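Local coordinates for protein putative dehydratase (Mesorhizobium loti, PDB 2POZ) that is probably a lyase of the enolase superfamily, perhaps a dehydratase, whose substrate and activity are not established, at residues 269-281 with 293-307. Sequence-based numbering, arbitrary orientation.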
ATOM      1  N   PHE A 269      13.506  -5.068   9.246  1.00 11.00           N
ATOM      2  CA  PHE A 269      12.424  -4.947  10.213  1.00 13.09           C
ATOM      3  C   PHE A 269      11.095  -4.612   9.557  1.00 13.55           C
ATOM      4  O   PHE A 269      10.083  -5.262   9.817  1.00 13.10           O
ATOM      5  CB  PHE A 269      12.774  -3.880  11.253  1.00 11.64           C
ATOM      6  CG  PHE A 269      13.979  -4.218  12.078  1.00 11.80           C
ATOM      7  CD1 PHE A 269      14.765  -3.214  12.631  1.00  9.98           C
ATOM      8  CD2 PHE A 269      14.326  -5.546  12.310  1.00 10.44           C
ATOM      9  CE1 PHE A 269      15.883  -3.529  13.400  1.00 12.12           C
ATOM     10  CE2 PHE A 269      15.441  -5.868  13.079  1.00 12.62           C
ATOM     11  CZ  PHE A 269      16.220  -4.857  13.626  1.00 12.31           C
ATOM     12  N   GLU A 270      11.110  -3.606   8.693  1.00 13.69           N
ATOM     13  CA  GLU A 270       9.894  -3.174   8.026  1.00 16.30           C
ATOM     14  C   GLU A 270       9.261  -4.220   7.117  1.00 16.10           C
ATOM     15  O   GLU A 270       8.100  -4.091   6.749  1.00 15.85           O
ATOM     16  CB  GLU A 270      10.154  -1.885   7.251  1.00 17.48           C
ATOM     17  CG  GLU A 270      10.626  -0.748   8.153  1.00 21.14           C
ATOM     18  CD  GLU A 270      10.537   0.616   7.491  1.00 23.99           C
ATOM     19  OE1 GLU A 270      10.894   0.727   6.299  1.00 22.16           O
ATOM     20  OE2 GLU A 270      10.116   1.580   8.175  1.00 26.81           O
ATOM     21  N   LEU A 271      10.013  -5.253   6.755  1.00 16.60           N
ATOM     22  CA  LEU A 271       9.465  -6.306   5.909  1.00 18.44           C
ATOM     23  C   LEU A 271       8.627  -7.262   6.745  1.00 18.71           C
ATOM     24  O   LEU A 271       7.674  -7.860   6.247  1.00 18.78           O
ATOM     25  CB  LEU A 271      10.580  -7.113   5.243  1.00 18.26           C
ATOM     26  CG  LEU A 271      11.537  -6.404   4.289  1.00 21.18           C
ATOM     27  CD1 LEU A 271      12.619  -7.390   3.861  1.00 22.78           C
ATOM     28  CD2 LEU A 271      10.776  -5.870   3.090  1.00 18.54           C
ATOM     29  N   GLN A 272       8.996  -7.403   8.013  1.00 20.27           N
ATOM     30  CA  GLN A 272       8.310  -8.320   8.911  1.00 22.62           C
ATOM     31  C   GLN A 272       8.175  -9.672   8.221  1.00 22.41           C
ATOM     32  O   GLN A 272       7.101 -10.273   8.185  1.00 22.96           O
ATOM     33  CB  GLN A 272       6.939  -7.775   9.293  1.00 26.06           C
ATOM     34  CG  GLN A 272       6.897  -7.278  10.723  1.00 30.23           C
ATOM     35  CD  GLN A 272       5.653  -6.477  11.033  1.00 32.36           C
ATOM     36  OE1 GLN A 272       5.399  -6.145  12.188  1.00 30.86           O
ATOM     37  NE2 GLN A 272       4.871  -6.157  10.000  1.00 33.22           N
ATOM     38  N   ALA A 273       9.290 -10.136   7.671  1.00 21.07           N
ATOM     39  CA  ALA A 273       9.339 -11.408   6.974  1.00 21.24           C
ATOM     40  C   ALA A 273      10.236 -12.392   7.722  1.00 21.11           C
ATOM     41  O   ALA A 273      10.122 -13.602   7.542  1.00 22.39           O
ATOM     42  CB  ALA A 273       9.859 -11.198   5.559  1.00 20.61           C
ATOM     43  N   CYS A 274      11.118 -11.858   8.566  1.00 20.11           N
ATOM     44  CA  CYS A 274      12.065 -12.662   9.340  1.00 21.00           C
ATOM     45  C   CYS A 274      11.667 -12.767  10.802  1.00 20.02           C
ATOM     46  O   CYS A 274      11.043 -11.864  11.354  1.00 21.40           O
ATOM     47  CB  CYS A 274      13.470 -12.035   9.267  1.00 19.06           C
ATOM     48  SG  CYS A 274      14.095 -11.855   7.582  1.00 31.70           S
ATOM     49  N   GLY A 275      12.050 -13.871  11.430  1.00 18.70           N
ATOM     50  CA  GLY A 275      11.759 -14.058  12.837  1.00 17.18           C
ATOM     51  C   GLY A 275      13.060 -14.012  13.621  1.00 16.26           C
ATOM     52  O   GLY A 275      13.059 -13.950  14.854  1.00 17.44           O
ATOM     53  N   ILE A 276      14.176 -14.014  12.897  1.00 14.05           N
ATOM     54  CA  ILE A 276      15.500 -14.007  13.518  1.00 14.71           C
ATOM     55  C   ILE A 276      16.504 -13.171  12.727  1.00 12.57           C
ATOM     56  O   ILE A 276      16.543 -13.247  11.500  1.00 14.60           O
ATOM     57  CB  ILE A 276      16.061 -15.452  13.597  1.00 15.40           C
ATOM     58  CG1 ILE A 276      15.086 -16.353  14.351  1.00 16.02           C
ATOM     59  CG2 ILE A 276      17.424 -15.464  14.282  1.00 15.74           C
ATOM     60  CD1 ILE A 276      15.292 -17.820  14.078  1.00 16.92           C
ATOM     61  N   ILE A 277      17.301 -12.364  13.418  1.00  9.89           N
ATOM     62  CA  ILE A 277      18.328 -11.591  12.730  1.00 11.77           C
ATOM     63  C   ILE A 277      19.669 -12.105  13.235  1.00 10.38           C
ATOM     64  O   ILE A 277      19.783 -12.533  14.380  1.00  7.09           O
ATOM     65  CB  ILE A 277      18.224 -10.060  12.967  1.00 10.61           C
ATOM     66  CG1 ILE A 277      18.355  -9.727  14.450  1.00  9.98           C
ATOM     67  CG2 ILE A 277      16.908  -9.543  12.388  1.00 11.61           C
ATOM     68  CD1 ILE A 277      18.573  -8.246  14.698  1.00 10.85           C
ATOM     69  N   GLN A 278      20.679 -12.050  12.376  1.00 12.78           N
ATOM     70  CA  GLN A 278      22.000 -12.564  12.710  1.00 11.60           C
ATOM     71  C   GLN A 278      23.123 -11.568  12.475  1.00 12.05           C
ATOM     72  O   GLN A 278      24.047 -11.835  11.704  1.00 11.92           O
ATOM     73  CB  GLN A 278      22.262 -13.815  11.874  1.00  9.88           C
ATOM     74  CG  GLN A 278      21.168 -14.859  11.987  1.00 12.17           C
ATOM     75  CD  GLN A 278      21.255 -15.904  10.893  1.00 14.60           C
ATOM     76  OE1 GLN A 278      20.995 -15.614   9.721  1.00 14.31           O
ATOM     77  NE2 GLN A 278      21.629 -17.126  11.267  1.00 14.95           N
ATOM     78  N   PRO A 279      23.061 -10.400  13.130  1.00 12.61           N
ATOM     79  CA  PRO A 279      24.130  -9.422  12.928  1.00 11.60           C
ATOM     80  C   PRO A 279      25.459  -9.943  13.463  1.00 12.21           C
ATOM     81  O   PRO A 279      25.491 -10.769  14.374  1.00 11.38           O
ATOM     82  CB  PRO A 279      23.642  -8.214  13.717  1.00 12.95           C
ATOM     83  CG  PRO A 279      22.927  -8.851  14.877  1.00 13.00           C
ATOM     84  CD  PRO A 279      22.130  -9.961  14.184  1.00 11.14           C
ATOM     85  N   ASP A 280      26.550  -9.455  12.887  1.00 11.45           N
ATOM     86  CA  ASP A 280      27.894  -9.837  13.317  1.00 12.75           C
ATOM     87  C   ASP A 280      28.478  -8.575  13.952  1.00 10.67           C
ATOM     88  O   ASP A 280      28.542  -7.539  13.290  1.00 10.57           O
ATOM     89  CB  ASP A 280      28.730 -10.245  12.105  1.00 13.56           C
ATOM     90  CG  ASP A 280      30.117 -10.747  12.489  1.00 18.13           C
ATOM     91  OD1 ASP A 280      30.744 -10.169  13.408  1.00 14.74           O
ATOM     92  OD2 ASP A 280      30.583 -11.721  11.859  1.00 22.70           O
ATOM     93  N   ILE A 281      28.902  -8.638  15.215  1.00 11.61           N
ATOM     94  CA  ILE A 281      29.436  -7.423  15.845  1.00 12.49           C
ATOM     95  C   ILE A 281      30.662  -6.885  15.118  1.00 13.10           C
ATOM     96  O   ILE A 281      31.015  -5.718  15.277  1.00 15.63           O
ATOM     97  CB  ILE A 281      29.804  -7.617  17.342  1.00 13.05           C
ATOM     98  CG1 ILE A 281      30.944  -8.624  17.493  1.00 13.92           C
ATOM     99  CG2 ILE A 281      28.573  -8.038  18.137  1.00 14.87           C
ATOM    100  CD1 ILE A 281      31.528  -8.647  18.904  1.00 15.83           C
ATOM    101  N   ILE A 293      20.742  -2.444  17.443  1.00 10.63           N
ATOM    102  CA  ILE A 293      20.041  -3.223  16.435  1.00 10.14           C
ATOM    103  C   ILE A 293      19.150  -4.271  17.120  1.00 10.88           C
ATOM    104  O   ILE A 293      18.003  -4.454  16.739  1.00  9.52           O
ATOM    105  CB  ILE A 293      21.044  -3.924  15.486  1.00  9.89           C
ATOM    106  CG1 ILE A 293      21.719  -2.879  14.595  1.00  7.93           C
ATOM    107  CG2 ILE A 293      20.336  -4.993  14.637  1.00  7.32           C
ATOM    108  CD1 ILE A 293      22.832  -3.427  13.740  1.00  5.65           C
ATOM    109  N   CYS A 294      19.680  -4.944  18.140  1.00  9.89           N
ATOM    110  CA  CYS A 294      18.912  -5.961  18.854  1.00 11.09           C
ATOM    111  C   CYS A 294      17.718  -5.337  19.582  1.00 13.15           C
ATOM    112  O   CYS A 294      16.644  -5.931  19.642  1.00 12.74           O
ATOM    113  CB  CYS A 294      19.803  -6.698  19.865  1.00 13.11           C
ATOM    114  SG  CYS A 294      21.143  -7.669  19.110  1.00 16.53           S
ATOM    115  N   ALA A 295      17.910  -4.145  20.142  1.00 11.55           N
ATOM    116  CA  ALA A 295      16.829  -3.466  20.849  1.00 13.05           C
ATOM    117  C   ALA A 295      15.702  -3.148  19.862  1.00 13.71           C
ATOM    118  O   ALA A 295      14.524  -3.300  20.181  1.00 13.82           O
ATOM    119  CB  ALA A 295      17.350  -2.182  21.505  1.00 11.19           C
HETATM  120  N   MSE A 296      16.070  -2.709  18.662  1.00 15.00           N
HETATM  121  CA  MSE A 296      15.091  -2.409  17.623  1.00 17.82           C
HETATM  122  C   MSE A 296      14.365  -3.683  17.211  1.00 16.35           C
HETATM  123  O   MSE A 296      13.150  -3.689  16.995  1.00 15.98           O
HETATM  124  CB  MSE A 296      15.769  -1.829  16.382  1.00 20.88           C
HETATM  125  CG  MSE A 296      16.178  -0.377  16.473  1.00 27.68           C
HETATM  126 SE   MSE A 296      16.860   0.230  14.743  1.00 38.76          SE
HETATM  127  CE  MSE A 296      15.231   0.149  13.717  1.00 22.79           C
ATOM    128  N   ALA A 297      15.125  -4.765  17.097  1.00 14.88           N
ATOM    129  CA  ALA A 297      14.564  -6.048  16.695  1.00 13.31           C
ATOM    130  C   ALA A 297      13.443  -6.475  17.628  1.00 13.78           C
ATOM    131  O   ALA A 297      12.452  -7.059  17.184  1.00 14.28           O
ATOM    132  CB  ALA A 297      15.651  -7.101  16.664  1.00 10.68           C
ATOM    133  N   GLU A 298      13.603  -6.183  18.917  1.00 13.19           N
ATOM    134  CA  GLU A 298      12.594  -6.530  19.909  1.00 15.99           C
ATOM    135  C   GLU A 298      11.265  -5.837  19.635  1.00 15.90           C
ATOM    136  O   GLU A 298      10.203  -6.358  19.976  1.00 18.72           O
ATOM    137  CB  GLU A 298      13.079  -6.171  21.320  1.00 17.18           C
ATOM    138  CG  GLU A 298      13.578  -7.359  22.102  1.00 21.61           C
ATOM    139  CD  GLU A 298      13.962  -7.019  23.533  1.00 25.18           C
ATOM    140  OE1 GLU A 298      13.846  -7.915  24.399  1.00 26.92           O
ATOM    141  OE2 GLU A 298      14.387  -5.875  23.791  1.00 22.53           O
ATOM    142  N   ALA A 299      11.321  -4.662  19.021  1.00 14.13           N
ATOM    143  CA  ALA A 299      10.101  -3.925  18.706  1.00 14.10           C
ATOM    144  C   ALA A 299       9.379  -4.589  17.537  1.00 14.34           C
ATOM    145  O   ALA A 299       8.265  -4.200  17.175  1.00 15.34           O
ATOM    146  CB  ALA A 299      10.434  -2.487  18.369  1.00 12.53           C
ATOM    147  N   TYR A 300      10.019  -5.595  16.947  1.00 13.70           N
ATOM    148  CA  TYR A 300       9.426  -6.306  15.823  1.00 13.52           C
ATOM    149  C   TYR A 300       9.201  -7.780  16.117  1.00 13.92           C
ATOM    150  O   TYR A 300       9.059  -8.590  15.202  1.00 13.06           O
ATOM    151  CB  TYR A 300      10.284  -6.139  14.565  1.00 15.22           C
ATOM    152  CG  TYR A 300      10.187  -4.747  13.982  1.00 16.03           C
ATOM    153  CD1 TYR A 300      10.977  -3.705  14.466  1.00 16.46           C
ATOM    154  CD2 TYR A 300       9.260  -4.463  12.983  1.00 14.97           C
ATOM    155  CE1 TYR A 300      10.844  -2.411  13.965  1.00 17.69           C
ATOM    156  CE2 TYR A 300       9.116  -3.181  12.481  1.00 18.50           C
ATOM    157  CZ  TYR A 300       9.909  -2.156  12.974  1.00 18.72           C
ATOM    158  OH  TYR A 300       9.749  -0.883  12.470  1.00 19.99           O
ATOM    159  N   ASN A 301       9.173  -8.116  17.403  1.00 12.51           N
ATOM    160  CA  ASN A 301       8.920  -9.479  17.839  1.00 14.80           C
ATOM    161  C   ASN A 301       9.953 -10.480  17.305  1.00 15.34           C
ATOM    162  O   ASN A 301       9.634 -11.642  17.033  1.00 14.75           O
ATOM    163  CB  ASN A 301       7.506  -9.882  17.397  1.00 14.63           C
ATOM    164  CG  ASN A 301       6.798 -10.729  18.423  1.00 16.67           C
ATOM    165  OD1 ASN A 301       6.831 -10.426  19.614  1.00 18.71           O
ATOM    166  ND2 ASN A 301       6.138 -11.793  17.967  1.00 18.95           N
HETATM  167  N   MSE A 302      11.195 -10.024  17.179  1.00 15.90           N
HETATM  168  CA  MSE A 302      12.277 -10.863  16.674  1.00 17.87           C
HETATM  169  C   MSE A 302      13.310 -11.243  17.725  1.00 17.02           C
HETATM  170  O   MSE A 302      13.501 -10.527  18.703  1.00 16.89           O
HETATM  171  CB  MSE A 302      12.999 -10.140  15.547  1.00 19.38           C
HETATM  172  CG  MSE A 302      12.471 -10.424  14.172  1.00 27.24           C
HETATM  173 SE   MSE A 302      13.212  -9.146  12.935  1.00 37.40          SE
HETATM  174  CE  MSE A 302      11.609  -8.822  11.868  1.00 32.56           C
ATOM    175  N   ARG A 303      13.980 -12.373  17.513  1.00 16.52           N
ATOM    176  CA  ARG A 303      15.033 -12.804  18.430  1.00 17.16           C
ATOM    177  C   ARG A 303      16.372 -12.722  17.698  1.00 16.17           C
ATOM    178  O   ARG A 303      16.412 -12.493  16.484  1.00 15.70           O
ATOM    179  CB  ARG A 303      14.762 -14.215  18.954  1.00 18.08           C
ATOM    180  CG  ARG A 303      14.334 -15.195  17.902  1.00 19.84           C
ATOM    181  CD  ARG A 303      14.019 -16.549  18.527  1.00 20.84           C
ATOM    182  NE  ARG A 303      13.449 -17.447  17.532  1.00 20.69           N
ATOM    183  CZ  ARG A 303      13.428 -18.771  17.639  1.00 22.01           C
ATOM    184  NH1 ARG A 303      13.946 -19.368  18.701  1.00 20.04           N
ATOM    185  NH2 ARG A 303      12.893 -19.496  16.671  1.00 22.71           N
ATOM    186  N   VAL A 304      17.469 -12.911  18.422  1.00 15.80           N
ATOM    187  CA  VAL A 304      18.790 -12.755  17.826  1.00 13.03           C
ATOM    188  C   VAL A 304      19.761 -13.930  17.963  1.00 12.50           C
ATOM    189  O   VAL A 304      19.967 -14.458  19.051  1.00 12.95           O
ATOM    190  CB  VAL A 304      19.468 -11.483  18.411  1.00 13.79           C
ATOM    191  CG1 VAL A 304      20.752 -11.169  17.672  1.00 12.77           C
ATOM    192  CG2 VAL A 304      18.499 -10.298  18.329  1.00 12.49           C
ATOM    193  N   ALA A 305      20.346 -14.323  16.836  1.00 10.53           N
ATOM    194  CA  ALA A 305      21.346 -15.390  16.785  1.00 10.26           C
ATOM    195  C   ALA A 305      22.568 -14.739  16.125  1.00  9.79           C
ATOM    196  O   ALA A 305      22.779 -14.873  14.915  1.00  7.77           O
ATOM    197  CB  ALA A 305      20.844 -16.539  15.945  1.00  7.40           C
ATOM    198  N   PRO A 306      23.394 -14.036  16.922  1.00 11.61           N
ATOM    199  CA  PRO A 306      24.587 -13.351  16.418  1.00 11.42           C
ATOM    200  C   PRO A 306      25.492 -14.235  15.586  1.00 12.54           C
ATOM    201  O   PRO A 306      25.796 -15.363  15.961  1.00 10.68           O
ATOM    202  CB  PRO A 306      25.282 -12.867  17.687  1.00 12.05           C
ATOM    203  CG  PRO A 306      24.154 -12.746  18.678  1.00 13.71           C
ATOM    204  CD  PRO A 306      23.363 -13.995  18.394  1.00 12.14           C
ATOM    205  N   HIS A 307      25.909 -13.720  14.437  1.00 12.10           N
ATOM    206  CA  HIS A 307      26.812 -14.476  13.596  1.00 14.09           C
ATOM    207  C   HIS A 307      28.227 -14.160  14.054  1.00 15.13           C
ATOM    208  O   HIS A 307      28.568 -12.999  14.314  1.00 15.19           O
ATOM    209  CB  HIS A 307      26.653 -14.086  12.127  1.00 14.24           C
ATOM    210  CG  HIS A 307      27.674 -14.716  11.236  1.00 17.41           C
ATOM    211  ND1 HIS A 307      28.777 -14.032  10.770  1.00 18.58           N
ATOM    212  CD2 HIS A 307      27.791 -15.982  10.769  1.00 15.96           C
ATOM    213  CE1 HIS A 307      29.527 -14.850  10.053  1.00 15.87           C
ATOM    214  NE2 HIS A 307      28.952 -16.038  10.038  1.00 17.41           N
TER
HETATM  215  O   HOH W   1      23.394 -17.088  13.503  1.00 15.07           O
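H307 and D280 meet through a side-chain hydrogen bond: ND1 of H307 donates to OD2 of D280 (3.1 Å), meeting the anti side of the carboxylate 28° out of its plane. Aspartate suits the place because its short carboxylate offers two acceptors, OD2 for H307 and OD1 for the amide of G282; with CG anti to the backbone N (chi1 -176°), the group is set beside the imidazole. Parallel strand pairing follows: R303 N to G275 O, I277 N to R303 O and A305 N to I277 O. Beyond the strands H307 N reaches P279 O (3.0 Å) from above the carbonyl plane. A water links Q278 NE2 to A305 O. The stem and NE of R303 pass across CG1 and CD1 of I276, and NH2 goes on to D213 and E214 of a second subunit. On the sheet face bearing I277, I277 CD1 touches both I293 CG2 and A297 CB, where a small alanine lets the helix come close. F269 drives its ring into the same layer, CE1 3.4 Å from M296 CB, with selenium of M302 at the ring edge, and F269 CB sits over the face of Y300, 3.5 Å from the ring centre. Replacing F269 with an alanine is likely to leave M296, A297 and M302 without their shared aromatic partner and open a gap between them. The whole is a right-handed beta-alpha-beta unit of the enolase-type barrel: helix 287-298 connects strand 276-277 to strand 303-304, and strand 253-255 continues the sheet beyond 276-277.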